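HTH cro/C1-type domain-containing protein (Pseudomonas aeruginosa, PDB 4O8B) probably binds promoter DNA through a helix-turn-helix domain as a transcriptional regulator that controls bacterial motility and biofilm formation by modulating the small RNA rsmZ. Local coordinates at residues 13-18 and 54-59; 22-27 and 33-38. All coordinates share one frame; numbering follows the deposited sequence.

Contact 1: 13-18 and 54-59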
loop_
_atom_site.group_PDB
_atom_site.type_symbol
_atom_site.label_atom_id
_atom_site.label_comp_id
_atom_site.label_asym_id
_atom_site.label_seq_id
_atom_site.Cartn_x
_atom_site.Cartn_y
_atom_site.Cartn_z
ATOM N N ALA A 13 -4.058 -7.058 15.963
ATOM C CA ALA A 13 -5.198 -6.377 16.568
ATOM C C ALA A 13 -5.915 -7.277 17.574
ATOM O O ALA A 13 -6.705 -6.802 18.391
ATOM C CB ALA A 13 -6.173 -5.932 15.485
ATOM N N GLY A 14 -5.636 -8.572 17.509
ATOM C CA GLY A 14 -6.252 -9.515 18.427
ATOM C C GLY A 14 -7.690 -9.850 18.092
ATOM O O GLY A 14 -8.537 -9.946 18.986
ATOM N N TYR A 15 -7.980 -10.028 16.807
ATOM C CA TYR A 15 -9.333 -10.367 16.375
ATOM C C TYR A 15 -9.400 -11.775 15.799
ATOM O O TYR A 15 -8.470 -12.228 15.132
ATOM C CB TYR A 15 -9.825 -9.378 15.307
ATOM C CG TYR A 15 -10.115 -7.985 15.811
ATOM C CD1 TYR A 15 -10.945 -7.780 16.916
ATOM C CD2 TYR A 15 -9.582 -6.866 15.170
ATOM C CE1 TYR A 15 -11.246 -6.493 17.358
ATOM C CE2 TYR A 15 -9.880 -5.577 15.608
ATOM C CZ TYR A 15 -10.706 -5.399 16.698
ATOM O OH TYR A 15 -11.002 -4.130 17.131
ATOM N N SER A 16 -10.507 -12.459 16.060
ATOM C CA SER A 16 -10.710 -13.804 15.537
ATOM C C SER A 16 -11.316 -13.596 14.151
ATOM O O SER A 16 -11.937 -12.565 13.897
ATOM C CB SER A 16 -11.690 -14.587 16.420
ATOM O OG SER A 16 -13.040 -14.303 16.076
ATOM N N GLN A 17 -11.125 -14.556 13.254
ATOM C CA GLN A 17 -11.659 -14.429 11.903
ATOM C C GLN A 17 -13.125 -14.013 11.897
ATOM O O GLN A 17 -13.576 -13.315 10.984
ATOM C CB GLN A 17 -11.501 -15.742 11.125
ATOM C CG GLN A 17 -10.177 -15.872 10.392
ATOM C CD GLN A 17 -10.135 -17.092 9.496
ATOM O OE1 GLN A 17 -10.685 -18.140 9.837
ATOM N NE2 GLN A 17 -9.457 -16.975 8.359
ATOM N N LYS A 18 -13.871 -14.439 12.921
ATOM C CA LYS A 18 -15.279 -14.097 13.018
ATOM C C LYS A 18 -15.456 -12.662 13.502
ATOM O O LYS A 18 -16.294 -11.929 12.983
ATOM C CB LYS A 18 -15.988 -15.062 13.972
ATOM C CG LYS A 18 -17.474 -14.777 14.141
ATOM C CD LYS A 18 -18.125 -15.779 15.091
ATOM C CE LYS A 18 -19.557 -15.381 15.411
ATOM N NZ LYS A 18 -20.131 -16.204 16.515
ATOM N N ALA A 54 -9.073 -1.871 6.788
ATOM C CA ALA A 54 -7.968 -1.044 7.250
ATOM C C ALA A 54 -8.361 -0.246 8.486
ATOM O O ALA A 54 -7.626 -0.215 9.475
ATOM C CB ALA A 54 -7.523 -0.101 6.136
ATOM N N MET A 55 -9.522 0.400 8.429
ATOM C CA MET A 55 -10.002 1.206 9.546
ATOM C C MET A 55 -10.127 0.356 10.805
ATOM O O MET A 55 -9.603 0.710 11.859
ATOM C CB MET A 55 -11.363 1.818 9.198
ATOM C CG MET A 55 -11.806 2.927 10.136
ATOM S SD MET A 55 -10.639 4.309 10.149
ATOM C CE MET A 55 -10.839 4.924 8.476
ATOM N N VAL A 56 -10.828 -0.774 10.686
ATOM C CA VAL A 56 -11.027 -1.676 11.812
ATOM C C VAL A 56 -9.706 -2.216 12.341
ATOM O O VAL A 56 -9.422 -2.114 13.538
ATOM C CB VAL A 56 -11.924 -2.869 11.418
ATOM C CG1 VAL A 56 -12.077 -3.821 12.591
ATOM C CG2 VAL A 56 -13.283 -2.363 10.961
ATOM N N LEU A 57 -8.901 -2.789 11.452
ATOM C CA LEU A 57 -7.604 -3.347 11.836
ATOM C C LEU A 57 -6.643 -2.281 12.349
ATOM O O LEU A 57 -5.629 -2.605 12.969
ATOM C CB LEU A 57 -6.975 -4.092 10.656
ATOM C CG LEU A 57 -7.373 -5.559 10.475
ATOM C CD1 LEU A 57 -6.814 -6.075 9.159
ATOM C CD2 LEU A 57 -6.846 -6.373 11.641
ATOM N N GLN A 58 -6.960 -1.019 12.079
ATOM C CA GLN A 58 -6.116 0.087 12.521
ATOM C C GLN A 58 -4.760 0.111 11.828
ATOM O O GLN A 58 -3.751 0.495 12.429
ATOM C CB GLN A 58 -5.909 0.027 14.034
ATOM C CG GLN A 58 -7.072 0.557 14.861
ATOM C CD GLN A 58 -7.163 2.067 14.829
ATOM O OE1 GLN A 58 -7.523 2.670 13.814
ATOM N NE2 GLN A 58 -6.819 2.696 15.954
ATOM N N VAL A 59 -4.730 -0.299 10.561
ATOM C CA VAL A 59 -3.492 -0.301 9.790
ATOM C C VAL A 59 -3.712 0.386 8.454
ATOM O O VAL A 59 -4.816 0.347 7.897
ATOM C CB VAL A 59 -2.976 -1.736 9.529
ATOM C CG1 VAL A 59 -2.406 -2.322 10.806
ATOM C CG2 VAL A 59 -4.115 -2.605 9.005
#

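Contact 2: 22-27 and 33-38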
loop_
_atom_site.group_PDB
_atom_site.type_symbol
_atom_site.label_atom_id
_atom_site.label_comp_id
_atom_site.label_asym_id
_atom_site.label_seq_id
_atom_site.Cartn_x
_atom_site.Cartn_y
_atom_site.Cartn_z
ATOM N N MET A 22 -17.327 -9.808 11.430
ATOM C CA MET A 22 -18.526 -9.106 11.857
ATOM C C MET A 22 -18.286 -7.611 12.044
ATOM O O MET A 22 -19.181 -6.799 11.813
ATOM C CB MET A 22 -19.064 -9.700 13.164
ATOM C CG MET A 22 -19.575 -11.124 13.038
ATOM S SD MET A 22 -20.664 -11.566 14.405
ATOM C CE MET A 22 -19.483 -11.764 15.731
ATOM N N LEU A 23 -17.079 -7.245 12.458
ATOM C CA LEU A 23 -16.746 -5.843 12.659
ATOM C C LEU A 23 -16.880 -5.040 11.369
ATOM O O LEU A 23 -16.824 -3.807 11.386
ATOM C CB LEU A 23 -15.334 -5.702 13.223
ATOM C CG LEU A 23 -15.248 -5.756 14.752
ATOM C CD1 LEU A 23 -13.798 -5.903 15.187
ATOM C CD2 LEU A 23 -15.861 -4.493 15.339
ATOM N N VAL A 24 -17.059 -5.732 10.247
ATOM C CA VAL A 24 -17.225 -5.060 8.972
ATOM C C VAL A 24 -18.602 -5.324 8.356
ATOM O O VAL A 24 -18.787 -5.185 7.151
ATOM C CB VAL A 24 -16.119 -5.461 7.957
ATOM C CG1 VAL A 24 -14.858 -4.654 8.224
ATOM C CG2 VAL A 24 -15.828 -6.943 8.064
ATOM N N GLY A 25 -19.556 -5.709 9.202
ATOM C CA GLY A 25 -20.913 -5.947 8.742
ATOM C C GLY A 25 -21.273 -7.290 8.127
ATOM O O GLY A 25 -22.285 -7.387 7.430
ATOM N N MET A 26 -20.477 -8.323 8.381
ATOM C CA MET A 26 -20.758 -9.645 7.824
ATOM C C MET A 26 -21.762 -10.425 8.664
ATOM O O MET A 26 -21.930 -10.157 9.853
ATOM C CB MET A 26 -19.470 -10.457 7.701
ATOM C CG MET A 26 -18.522 -9.962 6.623
ATOM S SD MET A 26 -17.091 -11.034 6.408
ATOM C CE MET A 26 -16.591 -10.572 4.755
ATOM N N ASP A 27 -22.433 -11.390 8.042
ATOM C CA ASP A 27 -23.401 -12.221 8.743
ATOM C C ASP A 27 -22.653 -13.214 9.622
ATOM O O ASP A 27 -21.796 -13.955 9.148
ATOM C CB ASP A 27 -24.298 -12.974 7.759
ATOM C CG ASP A 27 -25.345 -12.072 7.122
ATOM O OD1 ASP A 27 -25.881 -11.191 7.832
ATOM O OD2 ASP A 27 -25.651 -12.258 5.921
ATOM N N ALA A 33 -16.025 -17.564 7.642
ATOM C CA ALA A 33 -15.842 -18.210 6.345
ATOM C C ALA A 33 -15.407 -17.166 5.320
ATOM O O ALA A 33 -14.399 -17.337 4.626
ATOM C CB ALA A 33 -17.138 -18.873 5.901
ATOM N N ARG A 34 -16.180 -16.084 5.234
ATOM C CA ARG A 34 -15.890 -14.994 4.302
ATOM C C ARG A 34 -14.457 -14.497 4.485
ATOM O O ARG A 34 -13.734 -14.283 3.508
ATOM C CB ARG A 34 -16.864 -13.836 4.546
ATOM C CG ARG A 34 -18.344 -14.202 4.425
ATOM C CD ARG A 34 -18.832 -14.100 2.996
ATOM N NE ARG A 34 -18.568 -12.770 2.434
ATOM C CZ ARG A 34 -19.183 -11.655 2.808
ATOM N NH1 ARG A 34 -20.121 -11.695 3.745
ATOM N NH2 ARG A 34 -18.858 -10.499 2.248
ATOM N N MET A 35 -14.057 -14.309 5.735
ATOM C CA MET A 35 -12.713 -13.837 6.057
ATOM C C MET A 35 -11.623 -14.790 5.583
ATOM O O MET A 35 -10.628 -14.364 4.995
ATOM C CB MET A 35 -12.560 -13.611 7.561
ATOM C CG MET A 35 -12.927 -12.210 8.032
ATOM S SD MET A 35 -12.358 -10.909 6.894
ATOM C CE MET A 35 -13.819 -9.894 6.786
ATOM N N ASN A 36 -11.810 -16.080 5.839
ATOM C CA ASN A 36 -10.819 -17.066 5.435
ATOM C C ASN A 36 -10.571 -16.993 3.936
ATOM O O ASN A 36 -9.436 -17.120 3.480
ATOM C CB ASN A 36 -11.280 -18.477 5.826
ATOM C CG ASN A 36 -10.114 -19.430 6.007
ATOM O OD1 ASN A 36 -9.180 -19.145 6.764
ATOM N ND2 ASN A 36 -10.162 -20.570 5.323
ATOM N N GLN A 37 -11.637 -16.784 3.166
ATOM C CA GLN A 37 -11.505 -16.676 1.714
ATOM C C GLN A 37 -10.601 -15.495 1.369
ATOM O O GLN A 37 -9.782 -15.579 0.455
ATOM C CB GLN A 37 -12.875 -16.486 1.063
ATOM C CG GLN A 37 -13.752 -17.731 1.071
ATOM C CD GLN A 37 -13.152 -18.868 0.260
ATOM O OE1 GLN A 37 -12.056 -19.352 0.553
ATOM N NE2 GLN A 37 -13.873 -19.309 -0.763
ATOM N N TYR A 38 -10.753 -14.392 2.105
ATOM C CA TYR A 38 -9.938 -13.212 1.870
ATOM C C TYR A 38 -8.475 -13.483 2.217
ATOM O O TYR A 38 -7.573 -13.214 1.417
ATOM C CB TYR A 38 -10.424 -12.025 2.708
ATOM C CG TYR A 38 -11.673 -11.335 2.203
ATOM C CD1 TYR A 38 -11.998 -11.331 0.843
ATOM C CD2 TYR A 38 -12.507 -10.642 3.081
ATOM C CE1 TYR A 38 -13.106 -10.633 0.369
ATOM C CE2 TYR A 38 -13.620 -9.937 2.615
ATOM C CZ TYR A 38 -13.920 -9.947 1.263
ATOM O OH TYR A 38 -15.011 -9.249 0.802
HETATM O O HOH W 1 -21.442 -12.710 5.934
#

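Contact 1: 13-18 and 54-59
A13 and Y15 meet V56 and L57 through apolar contacts. A13 CB points at the other segment and lies 3.9 Å from L57 CD2. The same methyl of L57 sits near the plane of the Y15 ring, at its edge, with CD2 of Y15 4.5 Å from CD2 of L57. One step further along this edge, Y15 CE2 is 4.1 Å from V56 CG1. V56 holds CG1 anti to its backbone N (chi1 178°), which brings this branch up to the tyrosine ring. The carbonyl O of V56 also lies at the ring edge, close to the ring plane. One face of the ring is covered from within its own segment: A13 O stands 4.2 Å above the plane, over the centre.

No hydrogen bond joins the segments. Polar interactions shape each of them instead. G14 and Q58, both with positive phi, are the C-prime residues of Schellman motifs that end helices 3-13 and 47-57. S16 is the N-cap of helix 17-22, and its OG accepts a weak bond from K18 N.

The contact thus brings together two helix ends in the helix-turn-helix domain. Helix 3-13 lies against L57 through L6 and A9. L20 of helix 17-22 touches both V56 and L57.

Contact 2: 22-27 and 33-38
M26 reaches across to helix 28-39 and lays its end against R34, M35 and Y38. Its chain is extended beyond CG (chi2 -175°, chi3 159°), which carries the methyl far from the loop backbone. There CE sits over one face of the R34 guanidinium, 3.3 Å above the plane and over its centre. The arginine comes back to meet it. R34 is bent at chi2 and chi3, which folds its guanidinium back to the M26 methyl; M26 CE is also 3.3 Å from R34 CB. The guanidinium also has a polar partner at its edge. A water lying in its plane accepts a weak bond from R34 NH1 and a second bond, of 2.7 Å, from D27 N. This water links the loop to the helix where no direct hydrogen bond does.

Segment 22-27 contains the turn of the helix-turn-helix motif, between helices 17-22 and 28-39. G25, with positive phi, is the C-prime residue of the Schellman motif that ends the first of these helices, and G25 N bonds to M22 O. In helix-turn-helix proteins the second helix of the motif is commonly the DNA-recognition helix, a role consistent with helix 28-39 here.

M35, bent at chi2 and chi3, brings its methyl to the sulfur of M26: M35 CE lies 3.5 Å from M26 SD, and the two side chains run at a slant to each other. The same M35 methyl is 3.8 Å from CG2 of V24. M26 CE approaches the Y38 ring obliquely, 3.7 Å from Y38 CE2. M35 SD lies in the plane of that ring, at the edge.

How the contacts relate
Contacts 1 and 2 lie within one helix-turn-helix domain, with centres 11 Å apart. Along the chain, contact 2 falls between the two segments of contact 1. They touch directly at several points. Q17 NE2 probably donates a hydrogen bond to N36 OD1 at 2.7 Å, joining the start of helix 17-22 to helix 28-39. L23, from the turn of contact 2, packs on contact 1: its CD1 is 3.4 Å from Y15 CE1 and 3.7 Å from V56 CG1. V24 is an apolar bridge, touching V56 as well as M35. Helix 28-39, the likely recognition helix, is thus met by the turn in contact 2 and by Q17 of segment 13-18.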